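Local coordinates for beta 1-3 glucanase (Clostridium beijerinckii NCIMB 8052, PDB 5H4E), which probably hydrolyses beta-1,3-glucan chains, as expected of a glycoside hydrolase family 64 beta-1,3-glucanase domain, at residues D146-T152 / S359-A364; K174-T179 / H340-K345. All blocks are in the same frame, centred on the assembly; numbering follows the deposited sequence.

Interaction 1: D146-T152 / S359-A364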
loop_
_atom_site.group_PDB
_atom_site.type_symbol
_atom_site.label_atom_id
_atom_site.label_comp_id
_atom_site.label_asym_id
_atom_site.label_seq_id
_atom_site.Cartn_x
_atom_site.Cartn_y
_atom_site.Cartn_z
ATOM N N ASP A 146 -8.702 -9.992 -15.930
ATOM C CA ASP A 146 -7.424 -10.692 -15.940
ATOM C C ASP A 146 -7.105 -11.422 -14.634
ATOM O O ASP A 146 -5.994 -11.923 -14.460
ATOM C CB ASP A 146 -6.311 -9.703 -16.268
ATOM C CG ASP A 146 -6.516 -9.036 -17.613
ATOM O OD1 ASP A 146 -7.023 -9.717 -18.535
ATOM O OD2 ASP A 146 -6.176 -7.839 -17.749
ATOM N N GLY A 147 -8.077 -11.500 -13.729
ATOM C CA GLY A 147 -7.890 -12.225 -12.483
ATOM C C GLY A 147 -7.975 -11.313 -11.271
ATOM O O GLY A 147 -8.370 -10.153 -11.376
ATOM N N LEU A 148 -7.581 -11.839 -10.120
ATOM C CA LEU A 148 -7.684 -11.108 -8.862
ATOM C C LEU A 148 -6.292 -10.824 -8.311
ATOM O O LEU A 148 -5.428 -11.696 -8.332
ATOM C CB LEU A 148 -8.513 -11.907 -7.855
ATOM C CG LEU A 148 -8.825 -11.339 -6.467
ATOM C CD1 LEU A 148 -10.116 -11.974 -5.982
ATOM C CD2 LEU A 148 -7.706 -11.644 -5.506
ATOM N N TRP A 149 -6.091 -9.599 -7.823
ATOM C CA TRP A 149 -4.876 -9.215 -7.106
ATOM C C TRP A 149 -5.297 -8.837 -5.706
ATOM O O TRP A 149 -6.276 -8.129 -5.548
ATOM C CB TRP A 149 -4.178 -8.009 -7.747
ATOM C CG TRP A 149 -3.473 -8.267 -9.036
ATOM C CD1 TRP A 149 -2.113 -8.326 -9.238
ATOM C CD2 TRP A 149 -4.077 -8.476 -10.315
ATOM N NE1 TRP A 149 -1.845 -8.567 -10.561
ATOM C CE2 TRP A 149 -3.030 -8.667 -11.245
ATOM C CE3 TRP A 149 -5.399 -8.530 -10.767
ATOM C CZ2 TRP A 149 -3.267 -8.902 -12.600
ATOM C CZ3 TRP A 149 -5.633 -8.772 -12.117
ATOM C CH2 TRP A 149 -4.569 -8.950 -13.016
ATOM N N ILE A 150 -4.581 -9.298 -4.692
ATOM C CA ILE A 150 -4.908 -8.881 -3.339
ATOM C C ILE A 150 -3.607 -8.782 -2.556
ATOM O O ILE A 150 -2.675 -9.556 -2.798
ATOM C CB ILE A 150 -5.929 -9.853 -2.676
ATOM C CG1 ILE A 150 -6.278 -9.391 -1.259
ATOM C CG2 ILE A 150 -5.412 -11.308 -2.688
ATOM C CD1 ILE A 150 -7.522 -10.053 -0.693
ATOM N N ASN A 151 -3.497 -7.789 -1.674
ATOM C CA ASN A 151 -2.249 -7.630 -0.923
ATOM C C ASN A 151 -2.434 -6.932 0.420
ATOM O O ASN A 151 -3.341 -6.103 0.584
ATOM C CB ASN A 151 -1.200 -6.854 -1.755
ATOM C CG ASN A 151 -1.681 -5.465 -2.164
ATOM O OD1 ASN A 151 -2.343 -5.308 -3.185
ATOM N ND2 ASN A 151 -1.347 -4.448 -1.363
ATOM N N THR A 152 -1.580 -7.297 1.375
ATOM C CA THR A 152 -1.347 -6.462 2.551
ATOM C C THR A 152 -0.505 -5.270 2.121
ATOM O O THR A 152 0.139 -5.301 1.063
ATOM C CB THR A 152 -0.601 -7.207 3.663
ATOM O OG1 THR A 152 0.741 -7.504 3.239
ATOM C CG2 THR A 152 -1.307 -8.497 4.041
ATOM N N SER A 359 3.944 -7.960 -1.480
ATOM C CA SER A 359 3.052 -8.953 -0.903
ATOM C C SER A 359 1.887 -9.281 -1.836
ATOM O O SER A 359 0.893 -9.876 -1.409
ATOM C CB SER A 359 2.515 -8.427 0.429
ATOM O OG SER A 359 1.927 -7.150 0.213
ATOM N N THR A 360 1.989 -8.881 -3.101
ATOM C CA THR A 360 0.870 -9.088 -4.017
ATOM C C THR A 360 0.648 -10.563 -4.301
ATOM O O THR A 360 1.562 -11.259 -4.730
ATOM C CB THR A 360 1.064 -8.363 -5.367
ATOM O OG1 THR A 360 1.014 -6.945 -5.163
ATOM C CG2 THR A 360 -0.069 -8.760 -6.342
ATOM N N LEU A 361 -0.571 -11.016 -4.036
ATOM C CA LEU A 361 -1.055 -12.331 -4.453
ATOM C C LEU A 361 -1.906 -12.155 -5.702
ATOM O O LEU A 361 -2.662 -11.190 -5.808
ATOM C CB LEU A 361 -1.882 -12.993 -3.339
ATOM C CG LEU A 361 -1.165 -13.244 -2.009
ATOM C CD1 LEU A 361 -2.133 -13.099 -0.849
ATOM C CD2 LEU A 361 -0.558 -14.623 -2.003
ATOM N N HIS A 362 -1.792 -13.085 -6.647
ATOM C CA HIS A 362 -2.527 -12.970 -7.901
ATOM C C HIS A 362 -2.832 -14.333 -8.502
ATOM O O HIS A 362 -1.967 -15.211 -8.522
ATOM C CB HIS A 362 -1.734 -12.132 -8.902
ATOM C CG HIS A 362 -2.204 -12.270 -10.316
ATOM N ND1 HIS A 362 -3.452 -11.853 -10.733
ATOM C CD2 HIS A 362 -1.584 -12.763 -11.414
ATOM C CE1 HIS A 362 -3.583 -12.094 -12.026
ATOM N NE2 HIS A 362 -2.463 -12.643 -12.463
ATOM N N VAL A 363 -4.059 -14.502 -8.990
ATOM C CA VAL A 363 -4.415 -15.697 -9.752
ATOM C C VAL A 363 -5.602 -15.408 -10.672
ATOM O O VAL A 363 -6.480 -14.593 -10.360
ATOM C CB VAL A 363 -4.751 -16.898 -8.831
ATOM C CG1 VAL A 363 -6.109 -16.708 -8.182
ATOM C CG2 VAL A 363 -4.701 -18.217 -9.622
ATOM N N ALA A 364 -5.615 -16.077 -11.818
ATOM C CA ALA A 364 -6.633 -15.833 -12.834
ATOM C C ALA A 364 -8.011 -16.238 -12.340
ATOM O O ALA A 364 -9.017 -15.605 -12.675
ATOM C CB ALA A 364 -6.297 -16.600 -14.113
HETATM O O HOH W 1 -0.644 -10.013 1.000
#
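The indole of W149 and the imidazole of H362 form an offset stack, the centroid of the six-membered ring lying 4.0 Å from that of H362 with the planes 21° apart. H362 ND1 sits over the centre of the indole, while W149 NE1 lies above the imidazole face, off-centre toward its rim. CB of H362 adds a CH-pi contact over the five-membered ring, and T360 CG2 meets W149 CD1 at the indole edge, 3.6 Å away. At the imidazole edge lie the carbonyls of D146 and L148. ND1 donates to L148 O (3.1 Å) from well above that carbonyl's plane, whereas V363 N, the second donor to this oxygen, reaches it within the plane. The ND1 bond and the stack on W149 together restrict the imidazole's rotation; CG anti to the backbone N (chi1 164°) sets the ring against one face of the indole.

Strands 147-151 and 361-363 run antiparallel, at 170°, in an antiparallel sheet in which 147-151 also pairs with 136-144. L148/V363 and I150/L361 are hydrogen-bonded pairs; W149 and H362, the non-hydrogen-bonded pair between them (CA-CA 4.5 Å), are directly cross-strand and so share one face. On the other face I150 CG2 packs on L361 CB at 4.0 Å, and L361 also touches I164 and L166 of strand 162-168.

Near T152 and S359, T152 O is gripped twice: S359 OG donates at 2.7 Å, and N151 ND2, also bonded to E140, approaches from the opposite face of the carbonyl plane. One water accepts from T152 N and donates to S359 O, bridging the two backbones.

Interaction 2: K174-T179 / H340-K345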
loop_
_atom_site.group_PDB
_atom_site.type_symbol
_atom_site.label_atom_id
_atom_site.label_comp_id
_atom_site.label_asym_id
_atom_site.label_seq_id
_atom_site.Cartn_x
_atom_site.Cartn_y
_atom_site.Cartn_z
ATOM N N LYS A 174 -1.169 -19.532 -1.903
ATOM C CA LYS A 174 -0.041 -18.770 -1.375
ATOM C C LYS A 174 -0.462 -17.858 -0.227
ATOM O O LYS A 174 -1.597 -17.400 -0.176
ATOM C CB LYS A 174 0.610 -17.930 -2.478
ATOM C CG LYS A 174 1.229 -18.744 -3.609
ATOM C CD LYS A 174 2.340 -19.653 -3.102
ATOM C CE LYS A 174 3.534 -18.864 -2.592
ATOM N NZ LYS A 174 4.659 -19.765 -2.171
ATOM N N THR A 175 0.477 -17.593 0.675
ATOM C CA THR A 175 0.242 -16.738 1.838
ATOM C C THR A 175 1.353 -15.701 1.964
ATOM O O THR A 175 2.521 -16.054 2.147
ATOM C CB THR A 175 0.160 -17.566 3.146
ATOM O OG1 THR A 175 -0.914 -18.507 3.040
ATOM C CG2 THR A 175 -0.090 -16.662 4.364
ATOM N N TYR A 176 0.989 -14.425 1.850
ATOM C CA TYR A 176 1.948 -13.332 1.999
ATOM C C TYR A 176 1.487 -12.366 3.083
ATOM O O TYR A 176 0.303 -12.026 3.160
ATOM C CB TYR A 176 2.129 -12.558 0.694
ATOM C CG TYR A 176 2.713 -13.342 -0.457
ATOM C CD1 TYR A 176 3.525 -14.450 -0.236
ATOM C CD2 TYR A 176 2.474 -12.953 -1.768
ATOM C CE1 TYR A 176 4.071 -15.161 -1.297
ATOM C CE2 TYR A 176 3.018 -13.658 -2.840
ATOM C CZ TYR A 176 3.813 -14.765 -2.591
ATOM O OH TYR A 176 4.360 -15.481 -3.637
ATOM N N GLY A 177 2.430 -11.923 3.911
ATOM C CA GLY A 177 2.157 -10.908 4.912
ATOM C C GLY A 177 3.169 -10.942 6.039
ATOM O O GLY A 177 4.254 -11.523 5.887
ATOM N N ASP A 178 2.832 -10.294 7.154
ATOM C CA ASP A 178 3.745 -10.176 8.295
ATOM C C ASP A 178 3.974 -11.498 8.995
ATOM O O ASP A 178 3.079 -12.342 9.043
ATOM C CB ASP A 178 3.200 -9.192 9.333
ATOM C CG ASP A 178 2.807 -7.868 8.729
ATOM O OD1 ASP A 178 3.544 -7.380 7.850
ATOM O OD2 ASP A 178 1.751 -7.336 9.112
ATOM N N THR A 179 5.146 -11.643 9.599
ATOM C CA THR A 179 5.383 -12.735 10.540
ATOM C C THR A 179 5.730 -12.150 11.895
ATOM O O THR A 179 6.464 -11.166 11.972
ATOM C CB THR A 179 6.529 -13.658 10.102
ATOM O OG1 THR A 179 7.755 -12.909 10.091
ATOM C CG2 THR A 179 6.258 -14.202 8.724
ATOM N N HIS A 340 10.711 -9.285 7.844
ATOM C CA HIS A 340 9.720 -9.902 8.729
ATOM C C HIS A 340 8.416 -10.214 8.002
ATOM O O HIS A 340 7.352 -9.725 8.356
ATOM C CB HIS A 340 9.472 -8.996 9.941
ATOM C CG HIS A 340 10.697 -8.803 10.773
ATOM N ND1 HIS A 340 11.682 -7.896 10.444
ATOM C CD2 HIS A 340 11.147 -9.468 11.864
ATOM C CE1 HIS A 340 12.668 -7.984 11.321
ATOM N NE2 HIS A 340 12.366 -8.930 12.193
ATOM N N SER A 341 8.513 -11.049 6.978
ATOM C CA SER A 341 7.352 -11.434 6.190
ATOM C C SER A 341 7.616 -12.783 5.540
ATOM O O SER A 341 8.765 -13.194 5.417
ATOM C CB SER A 341 7.045 -10.382 5.124
ATOM O OG SER A 341 8.142 -10.244 4.234
ATOM N N TYR A 342 6.558 -13.461 5.114
ATOM C CA TYR A 342 6.718 -14.731 4.414
ATOM C C TYR A 342 7.459 -14.527 3.094
ATOM O O TYR A 342 7.059 -13.687 2.277
ATOM C CB TYR A 342 5.358 -15.383 4.162
ATOM C CG TYR A 342 4.641 -15.785 5.431
ATOM C CD1 TYR A 342 5.073 -16.871 6.186
ATOM C CD2 TYR A 342 3.519 -15.083 5.869
ATOM C CE1 TYR A 342 4.415 -17.238 7.354
ATOM C CE2 TYR A 342 2.850 -15.449 7.034
ATOM C CZ TYR A 342 3.302 -16.523 7.772
ATOM O OH TYR A 342 2.634 -16.872 8.930
ATOM N N GLU A 343 8.539 -15.290 2.908
ATOM C CA GLU A 343 9.350 -15.236 1.688
ATOM C C GLU A 343 9.867 -13.839 1.384
ATOM O O GLU A 343 10.143 -13.509 0.223
ATOM C CB GLU A 343 8.550 -15.746 0.490
ATOM C CG GLU A 343 8.060 -17.161 0.656
ATOM C CD GLU A 343 7.314 -17.655 -0.565
ATOM O OE1 GLU A 343 7.765 -17.384 -1.689
ATOM O OE2 GLU A 343 6.275 -18.323 -0.397
ATOM N N ASN A 344 10.011 -13.034 2.434
ATOM C CA ASN A 344 10.452 -11.647 2.309
ATOM C C ASN A 344 9.631 -10.801 1.332
ATOM O O ASN A 344 10.150 -9.837 0.762
ATOM C CB ASN A 344 11.928 -11.601 1.915
ATOM C CG ASN A 344 12.846 -11.807 3.105
ATOM O OD1 ASN A 344 12.552 -12.600 4.005
ATOM N ND2 ASN A 344 13.949 -11.068 3.135
ATOM N N LYS A 345 8.354 -11.150 1.174
ATOM C CA LYS A 345 7.440 -10.427 0.292
ATOM C C LYS A 345 6.681 -9.363 1.071
ATOM O O LYS A 345 5.954 -9.677 2.010
ATOM C CB LYS A 345 6.439 -11.372 -0.363
ATOM C CG LYS A 345 7.041 -12.520 -1.133
ATOM C CD LYS A 345 7.428 -12.108 -2.522
ATOM C CE LYS A 345 7.715 -13.351 -3.362
ATOM N NZ LYS A 345 8.372 -13.000 -4.636
HETATM O O HOH W 2 6.075 -17.259 -3.521
HETATM O O HOH W 3 4.607 -17.895 1.664
HETATM O O HOH W 4 4.857 -12.177 2.678
HETATM O O HOH W 5 5.879 -7.455 6.806
HETATM O O HOH W 6 2.420 -14.671 10.772
#
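K174 and E343 form a salt bridge, NZ standing 2.8 Å from OE2 on its syn lone pair. The lysine chain, bent at chi2 and chi3, curls its ammonium end toward the glutamate, and the two side chains cross at about a right angle. Two waters extend the link: one donates to E343 OE1 and also contacts Y176 OH, while another donates to both E343 OE2 and T175 O. OE2 additionally lies in the plane of the Y176 ring, at its edge, with the carboxylate turned 87° from that ring.

Two backbone bonds join the two segments farther along. Y342 N reaches G177 O at 3.1 Å, nearly in line with the C=O bond, and T179 N donates to H340 O from above its carbonyl plane. They flank the D178-S341 pair in a single beta bridge, so the loop after helix 332-339 meets the end of edge strand 173-177 without forming a longer strand there. D178 is itself turned away from the loop, its carboxylate held by a salt bridge to R154.

Packing on the two tyrosines completes the contact. T179 CG2 stands over the centre of the Y342 ring, 3.7 Å from the centroid and 5° off the normal, a CH-pi contact. This methyl lies anti to its carbonyl carbon, while OG1 (chi1 64°) is directed toward the H340 backbone. K345 CG lies over a face of Y176, offset toward the rim, and NZ continues to the D356 carbonyl. The lysine and the waters donating to its oxygens would probably favour the E343 carboxylate as an anion, a polar grip set beside the CH-pi packing of K345 on Y176.

How the interactions relate
From the N terminus, the chain passes through 146-152 and then 174-179, the latter on the outer strand of the mixed five-stranded sheet. It returns through helix 332-339 to 340-345, closing interaction 2 after 160 intervening residues, and then to 359-364, closing interaction 1 after 206. The order makes the loops nested, with interaction 2 the inner one, rather than crossed. They lie about 14 Å apart, centre to centre, yet they touch: L361 CD2 packs 3.5 Å from Y176 CD2, and T360 O approaches Y176 CE2. Interaction 1 thus adds strand 361-363 to the antiparallel sheet, interaction 2 fastens the post-helix loop to the mixed sheet, and Y176 and L361 join the two.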